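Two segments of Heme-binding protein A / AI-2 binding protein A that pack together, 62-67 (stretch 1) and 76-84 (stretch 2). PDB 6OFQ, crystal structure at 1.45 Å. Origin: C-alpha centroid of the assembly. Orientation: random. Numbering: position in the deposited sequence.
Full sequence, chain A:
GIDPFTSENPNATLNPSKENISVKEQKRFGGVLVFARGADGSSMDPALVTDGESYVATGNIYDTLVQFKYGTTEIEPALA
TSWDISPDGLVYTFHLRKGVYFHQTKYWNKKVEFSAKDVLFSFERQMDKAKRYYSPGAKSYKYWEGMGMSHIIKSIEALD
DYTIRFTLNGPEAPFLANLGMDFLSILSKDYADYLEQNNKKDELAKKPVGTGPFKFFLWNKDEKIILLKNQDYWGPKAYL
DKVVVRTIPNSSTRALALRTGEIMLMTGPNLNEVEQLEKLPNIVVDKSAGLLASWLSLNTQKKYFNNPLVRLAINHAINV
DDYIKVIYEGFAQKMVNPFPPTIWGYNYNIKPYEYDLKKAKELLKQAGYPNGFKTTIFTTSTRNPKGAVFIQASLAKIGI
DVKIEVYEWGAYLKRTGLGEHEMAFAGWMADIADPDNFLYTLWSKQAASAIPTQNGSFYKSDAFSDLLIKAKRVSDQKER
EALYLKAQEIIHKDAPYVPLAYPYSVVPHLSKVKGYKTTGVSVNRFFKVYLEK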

# COMPACT_ATOMS: atom_id res chain seq x y z
N TYR A 62 -11.43 2.42 10.38
CA TYR A 62 -12.32 1.40 9.82
C TYR A 62 -11.83 -0.01 10.17
O TYR A 62 -10.63 -0.23 10.31
CB TYR A 62 -12.39 1.42 8.30
CG TYR A 62 -12.92 2.71 7.71
CD1 TYR A 62 -14.28 2.95 7.64
CD2 TYR A 62 -12.08 3.70 7.26
CE1 TYR A 62 -14.81 4.10 7.06
CE2 TYR A 62 -12.60 4.83 6.65
CZ TYR A 62 -13.97 5.02 6.54
OH TYR A 62 -14.44 6.14 5.89
N ASP A 63 -12.77 -0.95 10.28
CA ASP A 63 -12.50 -2.37 10.25
C ASP A 63 -12.95 -3.02 8.99
O ASP A 63 -13.74 -2.50 8.20
CB ASP A 63 -13.20 -3.06 11.41
CG ASP A 63 -12.66 -2.58 12.74
OD1 ASP A 63 -11.42 -2.63 12.95
OD2 ASP A 63 -13.45 -2.15 13.61
N THR A 64 -12.41 -4.24 8.85
CA THR A 64 -12.68 -5.14 7.75
C THR A 64 -13.36 -6.43 8.30
O THR A 64 -13.47 -6.60 9.51
CB THR A 64 -11.39 -5.46 6.96
OG1 THR A 64 -10.29 -5.57 7.87
CG2 THR A 64 -11.05 -4.35 5.94
N LEU A 65 -13.73 -7.34 7.39
CA LEU A 65 -14.34 -8.61 7.85
C LEU A 65 -13.39 -9.50 8.66
O LEU A 65 -13.73 -10.10 9.69
CB LEU A 65 -14.90 -9.38 6.67
CG LEU A 65 -16.14 -8.76 6.00
CD1 LEU A 65 -16.44 -9.60 4.77
CD2 LEU A 65 -17.35 -8.87 6.94
N VAL A 66 -12.15 -9.56 8.16
CA VAL A 66 -11.03 -10.20 8.82
C VAL A 66 -9.90 -9.20 8.95
O VAL A 66 -9.94 -8.20 8.22
CB VAL A 66 -10.55 -11.47 8.07
CG1 VAL A 66 -11.76 -12.41 7.87
CG2 VAL A 66 -9.89 -11.14 6.73
N GLN A 67 -8.95 -9.37 9.84
CA GLN A 67 -7.87 -8.43 9.98
C GLN A 67 -6.55 -9.12 10.16
O GLN A 67 -6.54 -10.35 10.40
CB GLN A 67 -8.09 -7.44 11.12
CG GLN A 67 -8.12 -8.09 12.49
CD GLN A 67 -8.58 -7.15 13.58
OE1 GLN A 67 -9.41 -6.28 13.40
NE2 GLN A 67 -8.13 -7.41 14.79
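Stretch 2, residues 76-84: EPALATSWD

How does stretch 2 run along stretch 1? It is antiparallel: Glu76 lies beside Gln67, and the chain then passes Val66 and Leu65 in turn. Gln67 and Glu76 form a hydrogen-bonded strand pair, with Gln67 N to Glu76 O at 3.0 Å and Glu76 N to Gln67 O at 2.8 Å. Val66 and Pro77 follow as a non-hydrogen-bonded pair.

What keeps the two stretches together once the strand of stretch 2 gives way to loop at Ala78? Backbone carbonyls of stretch 1 do. Thr64 O accepts from Leu79 N at 3.0 Å, and Leu65 O accepts from Ala80 N at 2.8 Å, with a weak bond from Ala78 N to Leu65 O at 3.3 Å. Ala78, at phi/psi of -139/-115, and Leu79, at -66/-22, depart from extended geometry here.

How do the side chains of Gln67 and Glu76 meet? Both leave the same face of the sheet with chi1 p and chi2 t, and the two arms converge at their tips: Gln67 NE2 donates to Glu76 OE2 at 2.9 Å and an almost straight 175°. Ala78 CB, pointing toward stretch 1, lies 3.3 Å from Gln67 OE1 and 3.2 Å from Thr64 O; its short side chain fits this close approach.

Where do the apolar side chains meet? Val66, with chi1 m, sets CG1 over one face of the Trp83 ring, 3.9 Å from the six-membered ring centroid and 3.7 Å from Trp83 CZ3. Trp83 has chi1 p and chi2 of 91°, its CA-to-CB bond pointing toward stretch 1. Leu79, in the m, t rotamer, brings CG to 3.7 Å from Asp63 CB, so the aspartate's methylene provides the apolar contact. Thr64 OG1, with chi1 p, instead bonds within its own stretch, donating to Val66 O at 2.7 Å.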

# COMPACT_ATOMS: atom_id res chain seq x y z
N GLU A 76 -6.90 -12.95 11.38
CA GLU A 76 -7.66 -13.25 12.60
C GLU A 76 -9.04 -12.60 12.43
O GLU A 76 -9.27 -11.77 11.53
CB GLU A 76 -6.96 -12.74 13.86
CG GLU A 76 -6.88 -11.21 13.92
CD GLU A 76 -6.11 -10.66 15.10
OE1 GLU A 76 -5.66 -11.51 15.91
OE2 GLU A 76 -6.04 -9.41 15.25
N PRO A 77 -10.01 -12.95 13.27
CA PRO A 77 -11.35 -12.38 13.13
C PRO A 77 -11.46 -10.87 13.37
O PRO A 77 -10.59 -10.32 14.03
CB PRO A 77 -12.19 -13.14 14.12
CG PRO A 77 -11.44 -14.44 14.23
CD PRO A 77 -10.00 -14.04 14.25
N ALA A 78 -12.40 -10.23 12.69
CA ALA A 78 -12.62 -8.79 12.89
C ALA A 78 -14.13 -8.62 12.88
O ALA A 78 -14.78 -9.08 13.82
CB ALA A 78 -11.87 -7.94 11.88
N LEU A 79 -14.70 -7.90 11.91
CA LEU A 79 -16.15 -7.70 11.88
C LEU A 79 -16.91 -9.03 11.64
O LEU A 79 -18.12 -9.09 11.90
CB LEU A 79 -16.60 -6.61 10.92
CG LEU A 79 -16.18 -5.18 11.37
CD1 LEU A 79 -16.57 -4.17 10.31
CD2 LEU A 79 -16.82 -4.82 12.72
N ALA A 80 -16.22 -10.03 11.06
CA ALA A 80 -16.72 -11.40 11.09
C ALA A 80 -16.03 -12.08 12.26
O ALA A 80 -14.79 -12.13 12.40
CB ALA A 80 -16.41 -12.17 9.81
N THR A 81 -16.83 -12.77 13.08
CA THR A 81 -16.31 -13.59 14.19
C THR A 81 -15.83 -14.97 13.74
O THR A 81 -14.94 -15.55 14.37
CB THR A 81 -17.30 -13.79 15.34
OG1 THR A 81 -18.56 -14.21 14.77
CG2 THR A 81 -17.53 -12.42 16.07
N SER A 82 -16.47 -15.51 12.71
CA SER A 82 -16.07 -16.82 12.17
C SER A 82 -16.55 -16.93 10.72
O SER A 82 -17.29 -16.08 10.20
CB SER A 82 -16.67 -17.94 13.01
OG SER A 82 -18.04 -18.00 12.77
N TRP A 83 -16.05 -18.00 10.07
CA TRP A 83 -16.41 -18.14 8.67
C TRP A 83 -16.18 -19.59 8.28
O TRP A 83 -15.45 -20.32 8.93
CB TRP A 83 -15.60 -17.23 7.73
CG TRP A 83 -14.11 -17.27 7.94
CD1 TRP A 83 -13.22 -18.09 7.31
CD2 TRP A 83 -13.35 -16.47 8.84
NE1 TRP A 83 -11.95 -17.85 7.78
CE2 TRP A 83 -12.01 -16.85 8.70
CE3 TRP A 83 -13.68 -15.45 9.74
CZ2 TRP A 83 -11.00 -16.31 9.47
CZ3 TRP A 83 -12.67 -14.92 10.48
CH2 TRP A 83 -11.37 -15.35 10.35
N ASP A 84 -16.91 -19.95 7.24
CA ASP A 84 -16.75 -21.28 6.64
C ASP A 84 -16.50 -21.15 5.17
O ASP A 84 -17.18 -20.35 4.48
CB ASP A 84 -18.05 -22.06 6.90
CG ASP A 84 -18.42 -22.09 8.41
OD1 ASP A 84 -17.84 -22.97 9.07
OD2 ASP A 84 -19.37 -21.37 8.81